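Local structure of phospholipase C beta (Meleagris gallopavo, 1JAD) at residues 6-18 against 185-197. The protein is the C-terminal region of a phospholipase C beta, a long helical, coiled-coil-like domain that pairs with a second copy of itself. Residues are numbered along the deposited sequence; the frame is centred on the assembly and turned at random.
Sequences NMKEVTQLPEPQT and LLTEKTARYQQKL. With SO4 (sulfate ion), chain C.
Leu13, Pro16 and Thr11 are the bumps that the irregular N-terminal segment 6-18 presses onto one side of residues 185-197 of helix 161-245, in the long antiparallel coiled-coil-like domain of the phospholipase C beta C-terminus. With CG anti to its carbonyl carbon (chi1 -59°), Leu13 fills the hollow between Thr190 and the Tyr193 ring with CD1, 3.4 Å from Thr190 OG1 and bordered by Lys189 CG, while its CB lies over one face of that ring in a CH-pi contact, 4.1 Å from the centroid. Thr190 OG1 itself hydrogen-bonds to Leu186 O and to Ser132 OG on helix 75-155, which the loop also touches through Val10, Leu13 and Pro14. The loop thus fills the groove between the two long helices. One turn on, the Pro16 ring wedges between Tyr193 and Leu197, its CD 3.6 Å from Tyr193 CD2; at the edge of the phenol ring, near its plane, sits Pro14 O. At the other end, Thr11 CG2 meets Leu186 CD1 at 3.5 Å, and the poorly ordered selenomethionine Met7 brings SE to 3.9 Å from Leu185 CD2. Lys189, fully extended, crosses Thr11, and its NZ hydrogen-bonds to Thr11 O and Thr11 OG1. A water accepts from this NZ and from Leu13 N and also lies 2.8 Å from Tyr193 OH. Arg192 turns the edge of its guanidinium to a sulfate, NH1 2.8 Å and NH2 3.0 Å from the same oxygen, O3.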
loop_
_atom_site.group_PDB
_atom_site.type_symbol
_atom_site.label_atom_id
_atom_site.label_comp_id
_atom_site.label_asym_id
_atom_site.label_seq_id
_atom_site.Cartn_x
_atom_site.Cartn_y
_atom_site.Cartn_z
ATOM N N ASN A 6 -11.410 24.887 -26.162
ATOM C CA ASN A 6 -12.815 25.004 -25.676
ATOM C C ASN A 6 -12.961 24.454 -24.259
ATOM O O ASN A 6 -13.300 25.195 -23.333
ATOM C CB ASN A 6 -13.759 24.254 -26.622
ATOM C CG ASN A 6 -15.210 24.300 -26.163
ATOM O OD1 ASN A 6 -15.805 25.376 -26.039
ATOM N ND2 ASN A 6 -15.788 23.126 -25.911
HETATM N N MSE A 7 -12.707 23.155 -24.103
HETATM C CA MSE A 7 -12.803 22.473 -22.808
HETATM C C MSE A 7 -11.468 21.866 -22.384
HETATM O O MSE A 7 -11.045 22.004 -21.236
HETATM C CB MSE A 7 -13.846 21.352 -22.873
HETATM C CG MSE A 7 -15.311 21.780 -22.945
HETATM SE SE MSE A 7 -15.989 22.434 -21.388
HETATM C CE MSE A 7 -15.167 24.047 -21.268
ATOM N N LYS A 8 -10.819 21.181 -23.321
ATOM C CA LYS A 8 -9.539 20.526 -23.067
ATOM C C LYS A 8 -8.443 21.489 -22.610
ATOM O O LYS A 8 -7.378 21.066 -22.148
ATOM C CB LYS A 8 -9.077 19.763 -24.319
ATOM C CG LYS A 8 -8.962 20.596 -25.589
ATOM C CD LYS A 8 -10.323 21.101 -26.047
ATOM C CE LYS A 8 -10.220 21.907 -27.331
ATOM N NZ LYS A 8 -11.553 22.424 -27.745
ATOM N N GLU A 9 -8.706 22.783 -22.739
ATOM C CA GLU A 9 -7.742 23.791 -22.328
ATOM C C GLU A 9 -7.898 24.046 -20.828
ATOM O O GLU A 9 -6.918 24.217 -20.101
ATOM C CB GLU A 9 -7.984 25.101 -23.092
ATOM C CG GLU A 9 -8.021 24.962 -24.611
ATOM C CD GLU A 9 -8.221 26.301 -25.316
ATOM O OE1 GLU A 9 -9.201 27.007 -24.983
ATOM O OE2 GLU A 9 -7.405 26.643 -26.205
ATOM N N VAL A 10 -9.145 24.049 -20.373
ATOM C CA VAL A 10 -9.450 24.321 -18.976
ATOM C C VAL A 10 -9.724 23.100 -18.091
ATOM O O VAL A 10 -9.985 23.253 -16.899
ATOM C CB VAL A 10 -10.645 25.301 -18.879
ATOM C CG1 VAL A 10 -10.303 26.612 -19.579
ATOM C CG2 VAL A 10 -11.887 24.680 -19.500
ATOM N N THR A 11 -9.668 21.898 -18.664
ATOM C CA THR A 11 -9.890 20.672 -17.891
ATOM C C THR A 11 -8.697 19.732 -18.032
ATOM O O THR A 11 -8.851 18.514 -17.945
ATOM C CB THR A 11 -11.132 19.886 -18.373
ATOM O OG1 THR A 11 -10.881 19.328 -19.671
ATOM C CG2 THR A 11 -12.340 20.794 -18.441
ATOM N N GLN A 12 -7.511 20.287 -18.253
ATOM C CA GLN A 12 -6.332 19.447 -18.430
ATOM C C GLN A 12 -5.718 18.958 -17.118
ATOM O O GLN A 12 -5.436 19.744 -16.205
ATOM C CB GLN A 12 -5.288 20.178 -19.280
ATOM C CG GLN A 12 -4.021 19.369 -19.525
ATOM C CD GLN A 12 -3.229 19.879 -20.715
ATOM O OE1 GLN A 12 -2.945 21.073 -20.819
ATOM N NE2 GLN A 12 -2.865 18.973 -21.620
ATOM N N LEU A 13 -5.517 17.646 -17.042
ATOM C CA LEU A 13 -4.960 17.011 -15.859
ATOM C C LEU A 13 -3.731 16.165 -16.193
ATOM O O LEU A 13 -3.561 15.732 -17.329
ATOM C CB LEU A 13 -6.035 16.138 -15.205
ATOM C CG LEU A 13 -7.322 16.854 -14.773
ATOM C CD1 LEU A 13 -8.337 15.835 -14.268
ATOM C CD2 LEU A 13 -7.005 17.894 -13.699
ATOM N N PRO A 14 -2.850 15.932 -15.202
ATOM C CA PRO A 14 -1.631 15.136 -15.377
ATOM C C PRO A 14 -1.968 13.681 -15.672
ATOM O O PRO A 14 -2.519 12.977 -14.820
ATOM C CB PRO A 14 -0.927 15.291 -14.027
ATOM C CG PRO A 14 -1.441 16.632 -13.536
ATOM C CD PRO A 14 -2.910 16.426 -13.821
ATOM N N GLU A 15 -1.635 13.234 -16.875
ATOM C CA GLU A 15 -1.911 11.860 -17.261
ATOM C C GLU A 15 -1.302 10.834 -16.291
ATOM O O GLU A 15 -0.118 10.889 -15.970
ATOM C CB GLU A 15 -1.447 11.616 -18.711
ATOM C CG GLU A 15 -0.094 12.219 -19.119
ATOM C CD GLU A 15 -0.131 13.729 -19.382
ATOM O OE1 GLU A 15 0.906 14.264 -19.828
ATOM O OE2 GLU A 15 -1.173 14.385 -19.151
ATOM N N PRO A 16 -2.122 9.874 -15.827
ATOM C CA PRO A 16 -1.747 8.811 -14.893
ATOM C C PRO A 16 -0.450 8.070 -15.197
ATOM O O PRO A 16 -0.312 7.459 -16.249
ATOM C CB PRO A 16 -2.964 7.893 -14.940
ATOM C CG PRO A 16 -4.081 8.889 -15.084
ATOM C CD PRO A 16 -3.526 9.687 -16.239
ATOM N N GLN A 17 0.497 8.123 -14.262
ATOM C CA GLN A 17 1.768 7.432 -14.436
ATOM C C GLN A 17 2.535 7.257 -13.129
ATOM O O GLN A 17 2.719 8.213 -12.380
ATOM C CB GLN A 17 2.666 8.178 -15.423
ATOM C CG GLN A 17 3.129 9.536 -14.938
ATOM C CD GLN A 17 4.397 9.994 -15.643
ATOM O OE1 GLN A 17 5.455 9.374 -15.505
ATOM N NE2 GLN A 17 4.296 11.076 -16.405
ATOM N N THR A 18 2.981 6.032 -12.869
ATOM C CA THR A 18 3.758 5.718 -11.672
ATOM C C THR A 18 5.023 4.995 -12.092
ATOM O O THR A 18 5.011 4.216 -13.044
ATOM C CB THR A 18 2.993 4.797 -10.679
ATOM O OG1 THR A 18 1.941 5.532 -10.045
ATOM C CG2 THR A 18 3.940 4.260 -9.604
ATOM N N LEU A 185 -17.888 18.931 -14.033
ATOM C CA LEU A 185 -17.170 18.277 -15.121
ATOM C C LEU A 185 -15.739 17.859 -14.737
ATOM O O LEU A 185 -15.381 16.684 -14.820
ATOM C CB LEU A 185 -17.127 19.208 -16.331
ATOM C CG LEU A 185 -16.375 18.658 -17.541
ATOM C CD1 LEU A 185 -17.082 17.406 -18.106
ATOM C CD2 LEU A 185 -16.286 19.746 -18.568
ATOM N N LEU A 186 -14.912 18.822 -14.340
ATOM C CA LEU A 186 -13.534 18.512 -13.936
ATOM C C LEU A 186 -13.571 17.435 -12.875
ATOM O O LEU A 186 -12.796 16.473 -12.896
ATOM C CB LEU A 186 -12.851 19.738 -13.345
ATOM C CG LEU A 186 -12.460 20.903 -14.243
ATOM C CD1 LEU A 186 -13.595 21.260 -15.182
ATOM C CD2 LEU A 186 -12.086 22.082 -13.346
ATOM N N THR A 187 -14.490 17.601 -11.937
ATOM C CA THR A 187 -14.617 16.634 -10.867
ATOM C C THR A 187 -14.816 15.240 -11.435
ATOM O O THR A 187 -14.223 14.277 -10.947
ATOM C CB THR A 187 -15.771 17.029 -9.925
ATOM O OG1 THR A 187 -15.383 18.197 -9.185
ATOM C CG2 THR A 187 -16.088 15.915 -8.967
ATOM N N GLU A 188 -15.634 15.120 -12.474
ATOM C CA GLU A 188 -15.856 13.814 -13.087
ATOM C C GLU A 188 -14.586 13.352 -13.809
ATOM O O GLU A 188 -14.186 12.194 -13.703
ATOM C CB GLU A 188 -17.053 13.875 -14.046
ATOM C CG GLU A 188 -18.402 14.000 -13.316
ATOM C CD GLU A 188 -19.624 14.190 -14.236
ATOM O OE1 GLU A 188 -20.748 14.264 -13.696
ATOM O OE2 GLU A 188 -19.478 14.276 -15.479
ATOM N N LYS A 189 -13.936 14.250 -14.536
ATOM C CA LYS A 189 -12.710 13.871 -15.229
ATOM C C LYS A 189 -11.623 13.545 -14.185
ATOM O O LYS A 189 -10.928 12.532 -14.296
ATOM C CB LYS A 189 -12.263 15.007 -16.148
ATOM C CG LYS A 189 -11.025 14.706 -16.986
ATOM C CD LYS A 189 -10.689 15.896 -17.890
ATOM C CE LYS A 189 -9.490 15.585 -18.773
ATOM N NZ LYS A 189 -9.079 16.737 -19.624
ATOM N N THR A 190 -11.472 14.390 -13.163
ATOM C CA THR A 190 -10.471 14.109 -12.122
ATOM C C THR A 190 -10.746 12.722 -11.533
ATOM O O THR A 190 -9.826 11.964 -11.239
ATOM C CB THR A 190 -10.503 15.167 -11.004
ATOM O OG1 THR A 190 -10.247 16.463 -11.568
ATOM C CG2 THR A 190 -9.446 14.863 -9.954
ATOM N N ALA A 191 -12.013 12.365 -11.379
ATOM C CA ALA A 191 -12.329 11.044 -10.860
ATOM C C ALA A 191 -11.827 9.957 -11.824
ATOM O O ALA A 191 -11.321 8.905 -11.390
ATOM C CB ALA A 191 -13.811 10.909 -10.659
ATOM N N ARG A 192 -11.960 10.190 -13.129
ATOM C CA ARG A 192 -11.488 9.193 -14.089
ATOM C C ARG A 192 -9.968 9.094 -14.035
ATOM O O ARG A 192 -9.419 7.999 -14.026
ATOM C CB ARG A 192 -11.962 9.526 -15.522
ATOM C CG ARG A 192 -11.323 8.666 -16.626
ATOM C CD ARG A 192 -12.121 8.696 -17.939
ATOM N NE ARG A 192 -12.369 10.059 -18.407
ATOM C CZ ARG A 192 -11.492 10.767 -19.104
ATOM N NH1 ARG A 192 -10.325 10.222 -19.412
ATOM N NH2 ARG A 192 -11.766 12.024 -19.452
ATOM N N TYR A 193 -9.281 10.230 -13.999
ATOM C CA TYR A 193 -7.821 10.199 -13.919
ATOM C C TYR A 193 -7.313 9.563 -12.625
ATOM O O TYR A 193 -6.290 8.871 -12.629
ATOM C CB TYR A 193 -7.244 11.609 -14.053
ATOM C CG TYR A 193 -7.050 12.061 -15.496
ATOM C CD1 TYR A 193 -8.110 12.028 -16.418
ATOM C CD2 TYR A 193 -5.803 12.523 -15.937
ATOM C CE1 TYR A 193 -7.935 12.441 -17.736
ATOM C CE2 TYR A 193 -5.618 12.941 -17.252
ATOM C CZ TYR A 193 -6.685 12.900 -18.144
ATOM O OH TYR A 193 -6.507 13.342 -19.434
ATOM N N GLN A 194 -8.019 9.773 -11.518
ATOM C CA GLN A 194 -7.556 9.195 -10.257
ATOM C C GLN A 194 -7.748 7.684 -10.246
ATOM O O GLN A 194 -6.869 6.931 -9.828
ATOM C CB GLN A 194 -8.266 9.840 -9.058
ATOM C CG GLN A 194 -7.924 9.149 -7.751
ATOM C CD GLN A 194 -8.542 9.795 -6.518
ATOM O OE1 GLN A 194 -8.624 9.164 -5.471
ATOM N NE2 GLN A 194 -8.949 11.050 -6.624
ATOM N N GLN A 195 -8.896 7.238 -10.735
ATOM C CA GLN A 195 -9.202 5.825 -10.801
ATOM C C GLN A 195 -8.152 5.063 -11.608
ATOM O O GLN A 195 -7.667 4.008 -11.189
ATOM C CB GLN A 195 -10.599 5.661 -11.404
ATOM C CG GLN A 195 -10.970 4.264 -11.872
ATOM C CD GLN A 195 -10.342 3.925 -13.219
ATOM O OE1 GLN A 195 -10.639 4.567 -14.240
ATOM N NE2 GLN A 195 -9.459 2.928 -13.227
ATOM N N LYS A 196 -7.791 5.599 -12.765
ATOM C CA LYS A 196 -6.815 4.952 -13.634
ATOM C C LYS A 196 -5.452 4.951 -12.929
ATOM O O LYS A 196 -4.709 3.968 -12.971
ATOM C CB LYS A 196 -6.719 5.726 -14.956
ATOM C CG LYS A 196 -6.369 4.892 -16.194
ATOM C CD LYS A 196 -5.061 4.129 -16.089
ATOM C CE LYS A 196 -4.841 3.258 -17.339
ATOM N NZ LYS A 196 -5.961 2.279 -17.596
ATOM N N LEU A 197 -5.143 6.064 -12.274
ATOM C CA LEU A 197 -3.880 6.220 -11.561
ATOM C C LEU A 197 -3.735 5.192 -10.439
ATOM O O LEU A 197 -2.703 4.530 -10.311
ATOM C CB LEU A 197 -3.797 7.644 -10.993
ATOM C CG LEU A 197 -2.499 8.088 -10.318
ATOM C CD1 LEU A 197 -2.520 9.580 -10.043
ATOM C CD2 LEU A 197 -2.328 7.323 -9.034
HETATM S S SO4 C . -9.235 13.275 -22.071
HETATM O O1 SO4 C . -10.502 13.103 -22.819
HETATM O O2 SO4 C . -8.080 12.980 -22.946
HETATM O O3 SO4 C . -9.211 12.338 -20.932
HETATM O O4 SO4 C . -9.137 14.669 -21.583
HETATM O O HOH W 1 -6.308 16.110 -19.523
#